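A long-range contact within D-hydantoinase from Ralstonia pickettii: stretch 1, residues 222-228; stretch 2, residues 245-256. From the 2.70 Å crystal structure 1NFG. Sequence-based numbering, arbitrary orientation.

Stretch 1, residues 222-228: ALALAEI
Stretch 2 (245-256) EEVMRAKSRGVR

The strongest link is a salt bridge between Glu227 and Arg253. OE1 of Glu227 accepts two hydrogen bonds, from Arg253 NE at 2.7 Å and from Arg253 NH2 at 2.8 Å, so the carboxylate oxygen lies at the guanidinium edge, near its plane. Both side chains are long enough to meet between helices: Glu227 is extended (chi1 t, chi2 t, chi3 -29°), whereas Arg253 bends (m, t, m, chi4 -81°). Within stretch 2, a weak hydrogen bond of 3.4 Å joins Arg249 NH1 to Glu246 OE1, one turn apart.

Residues 222-228 and 245-253 are helical and run nearly parallel, crossing at -17° with axes 10.2 Å apart. CA of Leu223 lies 6.4 Å from CA of Ala250. Leu223 (m, t) points toward stretch 2, its CD1 3.6 Å from Val247 CA and 3.7 Å from Ala250 CB; the small alanine leaves the leucine methyl room to approach the backbone.

Gly254 ends the helix in a Schellman motif, with phi/psi 100/5, where a CB would jam against the preceding carbonyl oxygen. Gly254 N bonds to Lys251 O and Val255 N to Ala250 O, both at 3.1 Å. The chain then extends at Val255 (-72/133, chi1 t), whose CG2 packs 3.4 Å from Glu227 CG, the aliphatic part of the salt-bridging glutamate.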

# COMPACT_ATOMS: atom_id res chain seq x y z
N ALA A 222 -3.93 9.76 -15.01
CA ALA A 222 -5.26 10.27 -15.28
C ALA A 222 -5.95 10.60 -13.95
O ALA A 222 -6.47 11.70 -13.75
CB ALA A 222 -6.07 9.25 -16.06
N LEU A 223 -5.93 9.65 -13.02
CA LEU A 223 -6.57 9.86 -11.73
C LEU A 223 -5.96 11.04 -10.98
O LEU A 223 -6.66 11.79 -10.30
CB LEU A 223 -6.48 8.57 -10.89
CG LEU A 223 -7.26 7.40 -11.51
CD1 LEU A 223 -6.87 6.09 -10.85
CD2 LEU A 223 -8.74 7.65 -11.38
N ALA A 224 -4.64 11.20 -11.11
CA ALA A 224 -3.94 12.31 -10.46
C ALA A 224 -4.43 13.63 -11.04
O ALA A 224 -4.69 14.60 -10.31
CB ALA A 224 -2.44 12.16 -10.66
N LEU A 225 -4.55 13.67 -12.37
CA LEU A 225 -5.02 14.86 -13.06
C LEU A 225 -6.45 15.17 -12.64
O LEU A 225 -6.82 16.33 -12.42
CB LEU A 225 -4.93 14.66 -14.58
CG LEU A 225 -3.70 15.24 -15.29
CD1 LEU A 225 -2.59 15.61 -14.30
CD2 LEU A 225 -3.20 14.23 -16.33
N ALA A 226 -7.27 14.12 -12.52
CA ALA A 226 -8.65 14.30 -12.09
C ALA A 226 -8.64 14.90 -10.68
O ALA A 226 -9.42 15.79 -10.37
CB ALA A 226 -9.37 12.96 -12.09
N GLU A 227 -7.72 14.42 -9.84
CA GLU A 227 -7.60 14.93 -8.48
C GLU A 227 -7.27 16.42 -8.48
O GLU A 227 -7.83 17.19 -7.69
CB GLU A 227 -6.51 14.18 -7.72
CG GLU A 227 -6.57 14.38 -6.21
CD GLU A 227 -5.47 13.66 -5.46
OE1 GLU A 227 -4.99 12.61 -5.95
OE2 GLU A 227 -5.08 14.14 -4.38
N ILE A 228 -6.33 16.81 -9.34
CA ILE A 228 -5.89 18.21 -9.45
C ILE A 228 -7.03 19.12 -9.89
O ILE A 228 -7.26 20.17 -9.30
CB ILE A 228 -4.73 18.36 -10.48
CG1 ILE A 228 -3.49 17.61 -9.99
CG2 ILE A 228 -4.41 19.84 -10.69
CD1 ILE A 228 -2.89 18.20 -8.73
N GLU A 245 -5.20 -1.38 -8.74
CA GLU A 245 -4.63 -0.86 -7.51
C GLU A 245 -4.58 0.67 -7.50
O GLU A 245 -4.84 1.31 -6.47
CB GLU A 245 -3.24 -1.43 -7.29
CG GLU A 245 -2.71 -1.15 -5.90
CD GLU A 245 -1.34 -1.76 -5.67
OE1 GLU A 245 -1.10 -2.90 -6.14
OE2 GLU A 245 -0.51 -1.10 -5.00
N GLU A 246 -4.22 1.26 -8.64
CA GLU A 246 -4.15 2.71 -8.73
C GLU A 246 -5.54 3.32 -8.57
O GLU A 246 -5.70 4.37 -7.94
CB GLU A 246 -3.54 3.13 -10.07
CG GLU A 246 -2.10 2.68 -10.29
CD GLU A 246 -1.12 3.30 -9.31
OE1 GLU A 246 -1.48 4.28 -8.62
OE2 GLU A 246 0.03 2.81 -9.23
N VAL A 247 -6.54 2.67 -9.16
CA VAL A 247 -7.91 3.16 -9.06
C VAL A 247 -8.27 3.17 -7.58
O VAL A 247 -8.80 4.15 -7.04
CB VAL A 247 -8.89 2.23 -9.81
CG1 VAL A 247 -10.33 2.59 -9.48
CG2 VAL A 247 -8.64 2.34 -11.32
N MET A 248 -7.96 2.06 -6.93
CA MET A 248 -8.23 1.91 -5.52
C MET A 248 -7.53 2.99 -4.69
O MET A 248 -8.14 3.59 -3.80
CB MET A 248 -7.83 0.51 -5.08
CG MET A 248 -8.96 -0.25 -4.43
SD MET A 248 -10.45 -0.39 -5.45
CE MET A 248 -10.36 -2.16 -5.87
N ARG A 249 -6.25 3.25 -4.99
CA ARG A 249 -5.52 4.26 -4.23
C ARG A 249 -6.18 5.62 -4.42
O ARG A 249 -6.31 6.40 -3.48
CB ARG A 249 -4.05 4.31 -4.66
CG ARG A 249 -3.32 3.00 -4.46
CD ARG A 249 -1.91 3.01 -5.00
NE ARG A 249 -0.97 3.65 -4.08
CZ ARG A 249 -0.22 4.70 -4.40
NH1 ARG A 249 -0.30 5.22 -5.62
NH2 ARG A 249 0.60 5.22 -3.51
N ALA A 250 -6.60 5.90 -5.65
CA ALA A 250 -7.25 7.17 -5.96
C ALA A 250 -8.54 7.29 -5.13
O ALA A 250 -8.79 8.32 -4.49
CB ALA A 250 -7.57 7.24 -7.44
N LYS A 251 -9.35 6.23 -5.13
CA LYS A 251 -10.60 6.24 -4.37
C LYS A 251 -10.36 6.55 -2.89
O LYS A 251 -11.12 7.31 -2.29
CB LYS A 251 -11.34 4.91 -4.49
CG LYS A 251 -12.04 4.67 -5.81
CD LYS A 251 -12.63 3.27 -5.88
CE LYS A 251 -13.39 3.00 -7.18
NZ LYS A 251 -14.61 3.82 -7.35
N SER A 252 -9.31 5.99 -2.31
CA SER A 252 -9.01 6.26 -0.91
C SER A 252 -8.61 7.70 -0.63
O SER A 252 -8.86 8.21 0.45
CB SER A 252 -7.92 5.32 -0.41
OG SER A 252 -8.42 4.00 -0.36
N ARG A 253 -7.97 8.34 -1.61
CA ARG A 253 -7.56 9.73 -1.43
C ARG A 253 -8.76 10.66 -1.55
O ARG A 253 -8.65 11.85 -1.30
CB ARG A 253 -6.55 10.13 -2.49
CG ARG A 253 -5.34 9.23 -2.58
CD ARG A 253 -4.16 9.99 -3.14
NE ARG A 253 -4.35 10.37 -4.53
CZ ARG A 253 -4.15 9.55 -5.56
NH1 ARG A 253 -3.76 8.30 -5.35
NH2 ARG A 253 -4.32 9.99 -6.81
N GLY A 254 -9.91 10.12 -1.94
CA GLY A 254 -11.09 10.95 -2.08
C GLY A 254 -11.39 11.37 -3.51
O GLY A 254 -12.30 12.16 -3.77
N VAL A 255 -10.61 10.85 -4.45
CA VAL A 255 -10.83 11.18 -5.85
C VAL A 255 -12.10 10.48 -6.30
O VAL A 255 -12.30 9.30 -6.02
CB VAL A 255 -9.64 10.70 -6.74
CG1 VAL A 255 -9.96 10.92 -8.21
CG2 VAL A 255 -8.37 11.45 -6.36
N ARG A 256 -12.98 11.21 -6.97
CA ARG A 256 -14.21 10.60 -7.46
C ARG A 256 -13.83 9.80 -8.68
O ARG A 256 -14.12 10.18 -9.81
CB ARG A 256 -15.24 11.67 -7.81
CG ARG A 256 -15.77 12.42 -6.60
CD ARG A 256 -16.70 13.53 -7.02
NE ARG A 256 -16.00 14.65 -7.65
CZ ARG A 256 -16.59 15.58 -8.39
NH1 ARG A 256 -17.90 15.53 -8.60
NH2 ARG A 256 -15.87 16.57 -8.92